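Serine/threonine-protein phosphatase 2A regulatory subunit B'' subunit alpha (Homo sapiens, PDB 4I5J) is a calcium-binding regulatory subunit of protein phosphatase 2A, represented here by its EF-hand-containing part, that might modulate the substrate selectivity, activity and localization of the catalytic enzyme. Local coordinates at residues I68-N73 against L180-D185; V72-S77 against D256-R261; E184-P189 against E193-C198; Y267-F270 against K275-D278. All coordinates share one frame; numbering follows the deposited sequence.

Contact 1: I68-N73 against L180-D185; sequences IFYTVN and LISEED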
# COMPACT_ATOMS: atom_id res chain seq x y z
N ILE A 68 10.34 -1.12 0.45
CA ILE A 68 10.96 -2.40 0.13
C ILE A 68 9.95 -3.51 0.44
O ILE A 68 9.60 -4.31 -0.43
CB ILE A 68 12.27 -2.60 0.95
CG1 ILE A 68 13.43 -1.78 0.37
CG2 ILE A 68 12.68 -4.08 0.95
CD1 ILE A 68 14.63 -1.61 1.36
N PHE A 69 9.42 -3.52 1.66
CA PHE A 69 8.47 -4.57 2.03
C PHE A 69 7.20 -4.52 1.23
O PHE A 69 6.63 -5.56 0.87
CB PHE A 69 8.19 -4.58 3.53
CG PHE A 69 9.27 -5.28 4.30
CD1 PHE A 69 10.53 -4.70 4.40
CD2 PHE A 69 9.07 -6.54 4.80
CE1 PHE A 69 11.55 -5.36 5.07
CE2 PHE A 69 10.09 -7.20 5.47
CZ PHE A 69 11.33 -6.60 5.60
N TYR A 70 6.75 -3.30 0.94
CA TYR A 70 5.53 -3.12 0.17
C TYR A 70 5.63 -3.86 -1.17
O TYR A 70 4.70 -4.56 -1.57
CB TYR A 70 5.31 -1.63 -0.09
CG TYR A 70 4.00 -1.30 -0.76
CD1 TYR A 70 2.91 -0.91 -0.00
CD2 TYR A 70 3.86 -1.38 -2.13
CE1 TYR A 70 1.70 -0.60 -0.60
CE2 TYR A 70 2.64 -1.06 -2.75
CZ TYR A 70 1.58 -0.67 -1.98
OH TYR A 70 0.38 -0.36 -2.58
N THR A 71 6.76 -3.71 -1.84
CA THR A 71 6.94 -4.28 -3.17
C THR A 71 7.49 -5.71 -3.12
O THR A 71 7.09 -6.56 -3.91
CB THR A 71 7.89 -3.39 -3.97
OG1 THR A 71 7.29 -2.11 -4.14
CG2 THR A 71 8.21 -3.98 -5.32
N VAL A 72 8.40 -5.98 -2.20
CA VAL A 72 9.09 -7.27 -2.21
C VAL A 72 8.37 -8.37 -1.41
O VAL A 72 8.22 -9.50 -1.87
CB VAL A 72 10.54 -7.11 -1.70
CG1 VAL A 72 11.24 -8.43 -1.63
CG2 VAL A 72 11.31 -6.14 -2.61
N ASN A 73 7.90 -8.02 -0.22
CA ASN A 73 7.31 -9.02 0.68
C ASN A 73 5.85 -9.40 0.35
O ASN A 73 4.94 -9.13 1.13
CB ASN A 73 7.41 -8.52 2.11
CG ASN A 73 6.93 -9.53 3.10
OD1 ASN A 73 6.25 -9.18 4.07
ND2 ASN A 73 7.28 -10.80 2.87
N LEU A 180 -0.94 5.33 1.70
CA LEU A 180 -0.73 6.34 0.66
C LEU A 180 -0.40 5.72 -0.69
O LEU A 180 -1.02 6.08 -1.70
CB LEU A 180 0.34 7.35 1.07
CG LEU A 180 0.56 8.57 0.16
CD1 LEU A 180 1.37 9.66 0.88
CD2 LEU A 180 1.33 8.21 -1.08
N ILE A 181 0.58 4.81 -0.72
CA ILE A 181 0.98 4.18 -1.98
C ILE A 181 -0.19 3.44 -2.63
O ILE A 181 -0.38 3.48 -3.85
CB ILE A 181 2.18 3.23 -1.77
CG1 ILE A 181 3.38 4.04 -1.27
CG2 ILE A 181 2.53 2.51 -3.07
CD1 ILE A 181 4.59 3.20 -0.90
N SER A 182 -1.01 2.80 -1.80
CA SER A 182 -2.10 1.98 -2.30
C SER A 182 -3.26 2.84 -2.78
O SER A 182 -3.99 2.45 -3.70
CB SER A 182 -2.57 1.02 -1.21
OG SER A 182 -1.50 0.12 -0.91
N GLU A 183 -3.43 4.00 -2.16
CA GLU A 183 -4.53 4.88 -2.52
C GLU A 183 -4.23 5.56 -3.86
O GLU A 183 -5.11 5.74 -4.71
CB GLU A 183 -4.79 5.90 -1.41
CG GLU A 183 -6.16 6.57 -1.49
CD GLU A 183 -6.10 7.88 -2.25
OE1 GLU A 183 -7.16 8.51 -2.43
OE2 GLU A 183 -4.98 8.27 -2.65
N GLU A 184 -2.97 5.89 -4.08
CA GLU A 184 -2.57 6.58 -5.30
C GLU A 184 -2.36 5.65 -6.49
O GLU A 184 -2.57 6.06 -7.62
CB GLU A 184 -1.30 7.40 -5.04
CG GLU A 184 -1.49 8.37 -3.88
CD GLU A 184 -0.43 9.45 -3.82
OE1 GLU A 184 0.73 9.19 -4.24
OE2 GLU A 184 -0.75 10.57 -3.36
N ASP A 185 -1.96 4.41 -6.22
CA ASP A 185 -1.67 3.46 -7.29
C ASP A 185 -2.45 2.15 -7.11
O ASP A 185 -1.97 1.24 -6.44
CB ASP A 185 -0.17 3.15 -7.31
CG ASP A 185 0.20 2.14 -8.38
OD1 ASP A 185 -0.65 1.86 -9.26
OD2 ASP A 185 1.36 1.65 -8.34
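Y70, in the last turns of helix 54-72, faces I181 and S182 near the end of helix 173-184, and the backbones stay well apart: the nearest CA atoms, of Y70 and I181, are 8.9 Å from each other. N73 and D185 are the first residues to leave the helical conformation. The contact thus joins two helix C-termini, one from each of two EF-hand-type regions of the regulatory subunit. One long side chain bridges the gap. A first torsion of -174° carries the Y70 ring out from its helix, and it runs alongside I181 in the opposing direction; the CG2 methyl of I181 sits over one ring face in a CH-pi contact, 3.9 Å from the ring centroid and 29° off the normal. W178, one turn earlier on helix 173-184, also meets the ring, and S191 of helix 189-199 touches the Y70 side chain. A phenylalanine here lacks the hydroxyl and would probably leave the buried S182 OG without the donor it accepts from. S182 OG also bonds to W178 O, within its own helix. The phenol donates in the ring plane, Y70 OH to S182 OG, over a short 2.6 Å.

Contact 2: V72-S77 against D256-R261; sequences VNRSWS and DLKRCR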
# COMPACT_ATOMS: atom_id res chain seq x y z
N VAL A 72 8.40 -5.98 -2.20
CA VAL A 72 9.09 -7.27 -2.21
C VAL A 72 8.37 -8.37 -1.41
O VAL A 72 8.22 -9.50 -1.87
CB VAL A 72 10.54 -7.11 -1.70
CG1 VAL A 72 11.24 -8.43 -1.63
CG2 VAL A 72 11.31 -6.14 -2.61
N ASN A 73 7.90 -8.02 -0.22
CA ASN A 73 7.31 -9.02 0.68
C ASN A 73 5.85 -9.40 0.35
O ASN A 73 4.94 -9.13 1.13
CB ASN A 73 7.41 -8.52 2.11
CG ASN A 73 6.93 -9.53 3.10
OD1 ASN A 73 6.25 -9.18 4.07
ND2 ASN A 73 7.28 -10.80 2.87
N ARG A 74 5.65 -10.05 -0.79
CA ARG A 74 4.31 -10.30 -1.32
C ARG A 74 3.40 -11.22 -0.49
O ARG A 74 2.18 -11.24 -0.67
CB ARG A 74 4.42 -10.81 -2.76
CG ARG A 74 4.99 -9.78 -3.71
CD ARG A 74 3.98 -8.69 -4.01
NE ARG A 74 2.76 -9.27 -4.55
CZ ARG A 74 2.62 -9.67 -5.82
NH1 ARG A 74 3.63 -9.55 -6.67
NH2 ARG A 74 1.48 -10.20 -6.22
N SER A 75 4.01 -12.00 0.40
CA SER A 75 3.26 -12.85 1.31
C SER A 75 2.69 -12.07 2.50
O SER A 75 1.93 -12.63 3.29
CB SER A 75 4.17 -13.95 1.86
OG SER A 75 5.09 -13.39 2.79
N TRP A 76 3.09 -10.81 2.65
CA TRP A 76 2.66 -9.98 3.78
C TRP A 76 3.08 -10.55 5.13
O TRP A 76 2.57 -10.13 6.16
CB TRP A 76 1.15 -9.78 3.78
CG TRP A 76 0.66 -8.89 2.71
CD1 TRP A 76 0.83 -9.06 1.36
CD2 TRP A 76 -0.13 -7.71 2.88
NE1 TRP A 76 0.21 -8.03 0.68
CE2 TRP A 76 -0.38 -7.19 1.59
CE3 TRP A 76 -0.64 -7.03 3.99
CZ2 TRP A 76 -1.13 -6.03 1.38
CZ3 TRP A 76 -1.36 -5.87 3.79
CH2 TRP A 76 -1.60 -5.38 2.49
N SER A 77 4.01 -11.50 5.13
CA SER A 77 4.47 -12.15 6.35
C SER A 77 5.34 -11.27 7.24
O SER A 77 5.55 -11.58 8.42
CB SER A 77 5.28 -13.40 5.97
OG SER A 77 6.47 -13.03 5.30
N ASP A 256 -9.23 -13.20 -9.35
CA ASP A 256 -10.16 -12.65 -10.35
C ASP A 256 -9.89 -11.16 -10.58
O ASP A 256 -9.92 -10.67 -11.70
CB ASP A 256 -11.62 -12.79 -9.93
CG ASP A 256 -12.07 -14.23 -9.78
OD1 ASP A 256 -11.66 -15.12 -10.56
OD2 ASP A 256 -12.86 -14.48 -8.85
N LEU A 257 -9.63 -10.44 -9.49
CA LEU A 257 -9.41 -9.00 -9.58
C LEU A 257 -8.06 -8.63 -10.23
O LEU A 257 -8.01 -7.68 -11.01
CB LEU A 257 -9.63 -8.30 -8.23
CG LEU A 257 -11.12 -8.16 -7.86
CD1 LEU A 257 -11.37 -7.91 -6.35
CD2 LEU A 257 -11.77 -7.04 -8.70
N LYS A 258 -7.00 -9.38 -9.94
CA LYS A 258 -5.72 -9.17 -10.65
C LYS A 258 -5.85 -9.56 -12.12
O LYS A 258 -5.34 -8.86 -12.99
CB LYS A 258 -4.59 -10.00 -10.01
CG LYS A 258 -4.18 -9.58 -8.62
CD LYS A 258 -3.18 -10.57 -8.01
CE LYS A 258 -2.57 -10.02 -6.73
NZ LYS A 258 -1.56 -10.94 -6.13
N ARG A 259 -6.53 -10.67 -12.40
CA ARG A 259 -6.64 -11.16 -13.78
C ARG A 259 -7.41 -10.20 -14.69
O ARG A 259 -7.05 -10.03 -15.85
CB ARG A 259 -7.29 -12.55 -13.84
CG ARG A 259 -6.37 -13.69 -13.42
CD ARG A 259 -7.14 -15.01 -13.36
NE ARG A 259 -7.68 -15.41 -14.66
CZ ARG A 259 -6.99 -16.10 -15.57
NH1 ARG A 259 -5.73 -16.46 -15.32
NH2 ARG A 259 -7.55 -16.42 -16.73
N CYS A 260 -8.45 -9.56 -14.17
CA CYS A 260 -9.31 -8.73 -15.00
C CYS A 260 -8.60 -7.46 -15.44
O CYS A 260 -9.03 -6.81 -16.39
CB CYS A 260 -10.61 -8.38 -14.28
SG CYS A 260 -10.50 -6.99 -13.12
N ARG A 261 -7.54 -7.11 -14.72
CA ARG A 261 -6.72 -5.94 -15.01
C ARG A 261 -7.45 -4.60 -14.82
O ARG A 261 -6.92 -3.55 -15.13
CB ARG A 261 -6.07 -6.05 -16.40
CG ARG A 261 -5.17 -7.29 -16.54
CD ARG A 261 -5.15 -7.85 -17.96
NE ARG A 261 -4.13 -7.22 -18.80
CZ ARG A 261 -3.74 -7.67 -19.99
NH1 ARG A 261 -4.28 -8.78 -20.49
NH2 ARG A 261 -2.81 -7.02 -20.67
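R74 and K258 approach from opposite directions: K258 NZ comes up to the edge of the R74 guanidinium, near its plane, with R74 NH2 and K258 NZ 3.1 Å apart. Both atoms are donors, so no hydrogen bond joins them, and two like charges stand close together. Proximity of this kind would be expected to cost energy and might favour a neutral lysine. The two chains arrive differently. K258 is extended from CG to NZ, whereas R74 is bent at chi2 (-73°) and again at chi3, which folds the guanidinium round toward the lysine. The backbones are remote, with 13.7 Å between the CA atoms of R74 and K258, and the interface buries just 54 Å² in all. P189, the first residue of helix 189-199, touches both side chains and lies beside the meeting point. R74 belongs to the turn that follows helix 54-72 in the N-terminal EF-hand-type region, while K258 projects from the short helix 254-260. N73 centres an inverse gamma turn, with R74 N bonded to V72 O at 2.8 Å, and a type I beta turn runs from N73 to W76, closed by W76 N to N73 O at 2.9 Å. Next comes an ST turn, in which S75 OG accepts from S77 N; it also takes the S77 hydroxyl proton, S77 OG to S75 OG, at 2.9 Å. W76 turns instead to helix 189-199, where its ring makes a cation-pi contact with R197, and on the other segment L257 packs against F196 of that same helix.

Contact 3: E184-P189 against E193-C198; sequences EDKRNP and EYWFRC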
# COMPACT_ATOMS: atom_id res chain seq x y z
N GLU A 184 -2.97 5.89 -4.08
CA GLU A 184 -2.57 6.58 -5.30
C GLU A 184 -2.36 5.65 -6.49
O GLU A 184 -2.57 6.06 -7.62
CB GLU A 184 -1.30 7.40 -5.04
CG GLU A 184 -1.49 8.37 -3.88
CD GLU A 184 -0.43 9.45 -3.82
OE1 GLU A 184 0.73 9.19 -4.24
OE2 GLU A 184 -0.75 10.57 -3.36
N ASP A 185 -1.96 4.41 -6.22
CA ASP A 185 -1.67 3.46 -7.29
C ASP A 185 -2.45 2.15 -7.11
O ASP A 185 -1.97 1.24 -6.44
CB ASP A 185 -0.17 3.15 -7.31
CG ASP A 185 0.20 2.14 -8.38
OD1 ASP A 185 -0.65 1.86 -9.26
OD2 ASP A 185 1.36 1.65 -8.34
N LYS A 186 -3.62 2.02 -7.72
CA LYS A 186 -4.35 0.77 -7.59
C LYS A 186 -4.02 -0.22 -8.71
O LYS A 186 -4.83 -1.09 -9.03
CB LYS A 186 -5.87 0.99 -7.49
CG LYS A 186 -6.35 1.68 -6.23
CD LYS A 186 -7.85 1.84 -6.19
CE LYS A 186 -8.31 2.74 -5.05
NZ LYS A 186 -7.83 4.18 -5.15
N ARG A 187 -2.83 -0.11 -9.30
CA ARG A 187 -2.49 -1.00 -10.41
C ARG A 187 -1.40 -1.98 -10.07
O ARG A 187 -1.13 -2.91 -10.82
CB ARG A 187 -2.13 -0.22 -11.67
CG ARG A 187 -3.23 0.74 -12.05
CD ARG A 187 -3.17 1.13 -13.50
NE ARG A 187 -4.05 2.27 -13.72
CZ ARG A 187 -4.66 2.53 -14.87
NH1 ARG A 187 -4.49 1.72 -15.90
NH2 ARG A 187 -5.44 3.59 -14.98
N ASN A 188 -0.76 -1.78 -8.93
CA ASN A 188 0.27 -2.71 -8.52
C ASN A 188 -0.35 -3.82 -7.68
O ASN A 188 -1.42 -3.63 -7.08
CB ASN A 188 1.43 -1.97 -7.82
CG ASN A 188 1.18 -1.74 -6.37
OD1 ASN A 188 1.28 -2.67 -5.57
ND2 ASN A 188 0.89 -0.49 -6.00
N PRO A 189 0.29 -4.99 -7.62
CA PRO A 189 -0.38 -6.11 -6.94
C PRO A 189 -0.50 -5.96 -5.42
O PRO A 189 -1.39 -6.58 -4.83
CB PRO A 189 0.51 -7.30 -7.30
CG PRO A 189 1.86 -6.69 -7.56
CD PRO A 189 1.57 -5.38 -8.23
N GLU A 193 -4.18 -6.12 -3.42
CA GLU A 193 -4.41 -7.00 -2.28
C GLU A 193 -4.86 -6.20 -1.08
O GLU A 193 -5.77 -6.61 -0.33
CB GLU A 193 -3.16 -7.80 -1.93
CG GLU A 193 -3.36 -8.59 -0.66
CD GLU A 193 -2.39 -9.74 -0.54
OE1 GLU A 193 -1.56 -9.89 -1.46
OE2 GLU A 193 -2.47 -10.47 0.47
N TYR A 194 -4.25 -5.03 -0.91
CA TYR A 194 -4.55 -4.13 0.20
C TYR A 194 -6.04 -3.77 0.19
O TYR A 194 -6.71 -3.89 1.22
CB TYR A 194 -3.67 -2.87 0.07
CG TYR A 194 -3.77 -1.84 1.17
CD1 TYR A 194 -2.81 -1.77 2.16
CD2 TYR A 194 -4.81 -0.92 1.20
CE1 TYR A 194 -2.87 -0.82 3.16
CE2 TYR A 194 -4.88 0.05 2.20
CZ TYR A 194 -3.90 0.09 3.18
OH TYR A 194 -3.95 1.03 4.19
N TRP A 195 -6.57 -3.35 -0.95
CA TRP A 195 -7.99 -3.00 -1.02
C TRP A 195 -8.88 -4.23 -0.96
O TRP A 195 -10.00 -4.17 -0.46
CB TRP A 195 -8.31 -2.15 -2.25
CG TRP A 195 -7.55 -0.89 -2.20
CD1 TRP A 195 -6.55 -0.51 -3.04
CD2 TRP A 195 -7.66 0.13 -1.20
NE1 TRP A 195 -6.03 0.70 -2.64
CE2 TRP A 195 -6.70 1.11 -1.51
CE3 TRP A 195 -8.47 0.31 -0.08
CZ2 TRP A 195 -6.55 2.28 -0.75
CZ3 TRP A 195 -8.32 1.46 0.68
CH2 TRP A 195 -7.36 2.43 0.34
N PHE A 196 -8.37 -5.36 -1.45
CA PHE A 196 -9.12 -6.60 -1.35
C PHE A 196 -9.31 -6.99 0.11
O PHE A 196 -10.40 -7.35 0.52
CB PHE A 196 -8.44 -7.74 -2.10
CG PHE A 196 -9.24 -9.01 -2.11
CD1 PHE A 196 -10.10 -9.29 -3.17
CD2 PHE A 196 -9.16 -9.91 -1.05
CE1 PHE A 196 -10.85 -10.45 -3.18
CE2 PHE A 196 -9.93 -11.07 -1.04
CZ PHE A 196 -10.77 -11.35 -2.11
N ARG A 197 -8.24 -6.91 0.91
CA ARG A 197 -8.35 -7.25 2.33
C ARG A 197 -9.32 -6.30 3.05
O ARG A 197 -9.97 -6.68 4.03
CB ARG A 197 -6.98 -7.13 2.99
CG ARG A 197 -6.10 -8.32 2.81
CD ARG A 197 -4.63 -7.95 3.01
NE ARG A 197 -3.83 -9.16 2.98
CZ ARG A 197 -3.22 -9.67 4.04
NH1 ARG A 197 -3.31 -9.05 5.22
NH2 ARG A 197 -2.51 -10.78 3.91
N CYS A 198 -9.37 -5.04 2.60
CA CYS A 198 -10.31 -4.11 3.22
C CYS A 198 -11.75 -4.45 2.85
O CYS A 198 -12.64 -4.37 3.69
CB CYS A 198 -10.01 -2.67 2.82
SG CYS A 198 -8.49 -2.04 3.51
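K186 lays its aliphatic chain over the indole of W195 at the closely packed end of this contact. The two side chains cross at about a right angle, with K186 CG 3.7 Å from W195 NE1. Extended torsions (chi2 -179°, chi3 -170°) carry CG to CE across the indole, and the bend at chi4 (64°) turns NZ alone. K186 CE makes a CH-pi contact 4.2 Å from the centroid of the five-membered ring, toward the rim of the indole. On the opposite face Y194 CD2 lies over the centre, so the ring is sandwiched, and its NE1 is bonded to S182 O of helix 173-184. This is the approach to an EF-hand: helix 189-199 is the entering helix of the calcium-binding helix-loop-helix, and 184-189 is the linker that leads into it. N188 N-caps that helix, its OD1 accepting from S191 N, and D185 OD1 accepts R187 N at 2.9 Å to close an Asx turn. The looser side is at P189 and E193, both partly exposed, where E193 N to P189 O (3.2 Å) is a helical bond of the first turn. The E193 carboxylate turns along its own helix, OE2 taking R197 NE in a salt bridge of 3.1 Å.

Contact 4: Y267-F270 against K275-D278; sequences YDTF and KYLD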
# COMPACT_ATOMS: atom_id res chain seq x y z
N TYR A 267 -12.65 -1.07 -7.51
CA TYR A 267 -12.44 -0.42 -6.22
C TYR A 267 -13.02 1.00 -6.09
O TYR A 267 -13.69 1.32 -5.10
CB TYR A 267 -10.94 -0.44 -5.86
CG TYR A 267 -10.40 -1.84 -5.57
CD1 TYR A 267 -9.11 -2.20 -5.95
CD2 TYR A 267 -11.17 -2.78 -4.90
CE1 TYR A 267 -8.62 -3.45 -5.68
CE2 TYR A 267 -10.68 -4.05 -4.63
CZ TYR A 267 -9.41 -4.38 -5.03
OH TYR A 267 -8.89 -5.63 -4.75
N ASP A 268 -12.76 1.86 -7.07
CA ASP A 268 -13.33 3.21 -7.06
C ASP A 268 -14.85 3.18 -6.99
O ASP A 268 -15.47 3.94 -6.25
CB ASP A 268 -12.90 3.98 -8.31
CG ASP A 268 -11.41 4.29 -8.32
OD1 ASP A 268 -10.79 4.36 -7.22
OD2 ASP A 268 -10.86 4.48 -9.43
N THR A 269 -15.43 2.28 -7.76
CA THR A 269 -16.86 2.13 -7.85
C THR A 269 -17.45 1.86 -6.47
O THR A 269 -18.53 2.34 -6.16
CB THR A 269 -17.20 0.99 -8.82
OG1 THR A 269 -16.71 1.33 -10.13
CG2 THR A 269 -18.69 0.75 -8.90
N PHE A 270 -16.73 1.12 -5.62
CA PHE A 270 -17.24 0.79 -4.28
C PHE A 270 -16.85 1.69 -3.13
O PHE A 270 -17.49 1.65 -2.07
CB PHE A 270 -16.93 -0.67 -3.92
CG PHE A 270 -17.74 -1.65 -4.72
CD1 PHE A 270 -17.15 -2.40 -5.73
CD2 PHE A 270 -19.10 -1.78 -4.49
CE1 PHE A 270 -17.91 -3.28 -6.48
CE2 PHE A 270 -19.86 -2.65 -5.24
CZ PHE A 270 -19.27 -3.41 -6.23
N LYS A 275 -13.77 9.46 -7.79
CA LYS A 275 -13.15 8.77 -8.92
C LYS A 275 -14.16 7.90 -9.68
O LYS A 275 -13.90 7.49 -10.81
CB LYS A 275 -11.95 7.91 -8.48
CG LYS A 275 -10.70 8.67 -8.08
CD LYS A 275 -9.53 7.72 -7.78
CE LYS A 275 -8.22 8.48 -7.47
NZ LYS A 275 -7.16 7.64 -6.82
N TYR A 276 -15.31 7.62 -9.07
CA TYR A 276 -16.36 6.85 -9.74
C TYR A 276 -17.11 7.73 -10.73
O TYR A 276 -17.22 7.40 -11.91
CB TYR A 276 -17.34 6.22 -8.74
CG TYR A 276 -18.56 5.59 -9.40
CD1 TYR A 276 -18.43 4.65 -10.41
CD2 TYR A 276 -19.85 5.93 -8.99
CE1 TYR A 276 -19.54 4.06 -11.00
CE2 TYR A 276 -20.97 5.35 -9.58
CZ TYR A 276 -20.81 4.42 -10.58
OH TYR A 276 -21.92 3.83 -11.18
N LEU A 277 -17.63 8.85 -10.23
CA LEU A 277 -18.34 9.82 -11.05
C LEU A 277 -17.46 10.32 -12.20
O LEU A 277 -17.96 10.75 -13.23
CB LEU A 277 -18.81 11.00 -10.20
CG LEU A 277 -19.55 10.58 -8.93
CD1 LEU A 277 -20.03 11.77 -8.11
CD2 LEU A 277 -20.71 9.66 -9.28
N ASP A 278 -16.14 10.23 -12.02
CA ASP A 278 -15.20 10.66 -13.04
C ASP A 278 -15.04 9.59 -14.12
O ASP A 278 -14.25 9.74 -15.05
CB ASP A 278 -13.85 11.01 -12.42
CG ASP A 278 -12.92 11.71 -13.39
OD1 ASP A 278 -12.06 11.03 -13.99
OD2 ASP A 278 -13.05 12.94 -13.56
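The Y276 ring meets T269 obliquely, with T269 OG1 3.7 Å from Y276 CD1 and T269 CG2 4.0 Å from Y276 CE1. The other flat group, the D268 carboxylate, lies against the aliphatic part of K275: D268 OD1 is 3.6 Å from K275 CD, and D268 CG is 3.7 Å from K275 CB. K275 then runs on, extended, and carries its ammonium away, so that D268 OD1 and K275 NZ remain 4.9 Å apart without a direct bond. The carboxylate also has a long, weak ion pair with K186. Replacing D268 with an alanine would probably uncover the K275 methylenes and leave the ammonium groups of K186 and K275, which lie close to each other, without the negative charge beside them. The T269 hydroxyl is bonded back to I265 O in its own helix. The first torsion of Y276, 171°, sets its ring alongside T269. The chain turns sharply between the two helices, and the last short one, 273-277, packs across the end of helix 263-271, the CA atoms of T269 and Y276 being 5.1 Å apart. L236 of helix 233-244 touches both T269 and Y276, while M223 of helix 209-226 packs against Y276.

Overall arrangement
Contact 3 lies between the others, its centre about 8 Å from the centres of contacts 1 and 2 and about 14 Å from that of contact 4. Contacts 1 and 3 share E184 and D185, and contacts 1 and 2 share V72 and N73. Helix 189-199 ties the set together: W195 bonds to S182 of contact 1, F196 packs on L257 of contact 2, and W195 meets Y267 of contact 4. The same helix leads into the calcium loop, where D200, D202, D204, V206 and E211 hold the ion. The E193 side chain is about 13 Å from the bound calcium, whereas contacts 1, 2 and 4 lie away from that site.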